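Side-chain contact in CT009 (Chlamydia trachomatis, PDB 4GQM), which is of unknown function but carries a helix-turn-helix domain, consistent with binding DNA, and crystallises as a sub-domain-swapped pair of chains: residues 43-48 against 52-57. Numbering follows the deposited sequence. Where two conformers were deposited one is given.
Sequences LEAIEA and GKLISP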
# COMPACT_ATOMS: atom_id res chain seq x y z
N LEU A 43 0.94 -6.63 9.02
CA LEU A 43 0.64 -7.94 9.57
C LEU A 43 -0.25 -7.79 10.81
O LEU A 43 -1.19 -8.59 10.99
CB LEU A 43 1.94 -8.68 9.92
CG LEU A 43 2.82 -9.02 8.73
CD1 LEU A 43 4.17 -9.50 9.20
CD2 LEU A 43 2.16 -10.05 7.79
N GLU A 44 0.05 -6.84 11.68
CA GLU A 44 -0.73 -6.62 12.87
C GLU A 44 -2.15 -6.25 12.48
O GLU A 44 -3.11 -6.73 13.10
CB GLU A 44 -0.13 -5.50 13.72
CG GLU A 44 1.18 -5.88 14.38
CD GLU A 44 1.87 -4.74 15.08
OE1 GLU A 44 1.50 -3.57 14.88
OE2 GLU A 44 2.83 -5.00 15.84
N ALA A 45 -2.32 -5.39 11.49
CA ALA A 45 -3.64 -4.94 11.08
C ALA A 45 -4.45 -6.09 10.47
O ALA A 45 -5.67 -6.16 10.67
CB ALA A 45 -3.51 -3.78 10.08
N ILE A 46 -3.79 -6.96 9.72
CA ILE A 46 -4.45 -8.15 9.19
C ILE A 46 -4.94 -9.02 10.35
O ILE A 46 -6.11 -9.43 10.38
CB ILE A 46 -3.51 -8.95 8.29
CG1 ILE A 46 -3.25 -8.19 6.99
CG2 ILE A 46 -4.09 -10.35 8.00
CD1 ILE A 46 -2.13 -8.76 6.18
N GLU A 47 -4.08 -9.32 11.30
CA GLU A 47 -4.49 -10.23 12.39
C GLU A 47 -5.57 -9.61 13.25
O GLU A 47 -6.43 -10.34 13.77
CB GLU A 47 -3.30 -10.71 13.20
CG GLU A 47 -2.41 -11.65 12.42
CD GLU A 47 -1.44 -12.44 13.25
OE1 GLU A 47 -1.36 -12.20 14.48
OE2 GLU A 47 -0.78 -13.34 12.68
N ALA A 48 -5.57 -8.29 13.41
CA ALA A 48 -6.58 -7.60 14.20
C ALA A 48 -7.87 -7.38 13.44
O ALA A 48 -8.86 -6.96 14.01
CB ALA A 48 -6.05 -6.26 14.64
N GLY A 52 -9.56 0.15 8.81
CA GLY A 52 -8.95 1.47 8.70
C GLY A 52 -7.45 1.40 8.60
O GLY A 52 -6.85 2.13 7.79
N LYS A 53 -6.80 0.59 9.42
CA LYS A 53 -5.36 0.50 9.34
C LYS A 53 -4.90 -0.09 8.02
O LYS A 53 -3.77 0.18 7.59
CB LYS A 53 -4.79 -0.30 10.53
CG LYS A 53 -4.86 0.43 11.82
CD LYS A 53 -4.48 -0.46 13.01
CE LYS A 53 -4.78 0.28 14.31
NZ LYS A 53 -4.42 -0.45 15.52
N LEU A 54 -5.73 -0.93 7.40
CA LEU A 54 -5.38 -1.54 6.12
C LEU A 54 -5.58 -0.63 4.92
O LEU A 54 -4.79 -0.68 3.98
CB LEU A 54 -6.21 -2.81 5.95
CG LEU A 54 -5.90 -3.97 6.90
CD1 LEU A 54 -6.95 -5.08 6.84
CD2 LEU A 54 -4.52 -4.53 6.61
N ILE A 55 -6.65 0.15 4.92
CA ILE A 55 -7.09 0.95 3.77
C ILE A 55 -6.70 2.42 3.82
O ILE A 55 -6.60 3.07 2.79
CB ILE A 55 -8.63 0.92 3.66
CG1 ILE A 55 -9.13 -0.49 3.34
CG2 ILE A 55 -9.13 1.92 2.61
CD1 ILE A 55 -8.63 -1.02 1.98
N SER A 56 -6.53 2.95 5.02
CA SER A 56 -6.31 4.41 5.13
C SER A 56 -5.00 4.93 4.55
O SER A 56 -4.99 6.04 4.00
CB SER A 56 -6.37 4.85 6.62
OG SER A 56 -7.64 4.65 7.13
N PRO A 57 -3.88 4.24 4.69
CA PRO A 57 -2.62 4.84 4.19
C PRO A 57 -2.59 5.08 2.72
O PRO A 57 -3.11 4.30 1.92
CB PRO A 57 -1.56 3.76 4.56
CG PRO A 57 -2.14 3.05 5.72
CD PRO A 57 -3.65 2.96 5.42
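Leu-54 lays its CD2 methyl against the CB of Ala-45, 3.7 Å away, and so joins two successive helices of the helix-turn-helix domain, 40-48 and 51-55, across the short turn between them. Alanine suits this place because its lone methyl points at the other helix and lets the backbones come close: the CA atoms of Ala-45 and Lys-53 lie 6.0 Å apart. Of the lysine, CB alone packs on the same methyl, at 3.7 Å; the extended chain beyond CG then carries NZ away to the exposed margin, where Glu-44 is too distant for a salt bridge but may still attract it weakly. On the buried side the side chains of Ile-46 and Leu-54 lie roughly perpendicular to each other. Leucine, branched at CG, can bring CD2 to both Ala-45 CB and Ile-46 CG1. The CB of Ile-46 points away from helix 51-55, yet this apolar chain is long enough for CG1, anti to the carbonyl carbon (chi1 -70°), to touch the leucine. Both branched side chains also pack on the second subunit, Ile-46 on its Phe-63 and Leu-54 on its Ala-60. No hydrogen bond links the two segments; the apolar seam closes with Ile-46 CG1 lying 3.9 Å from Leu-54 CD2.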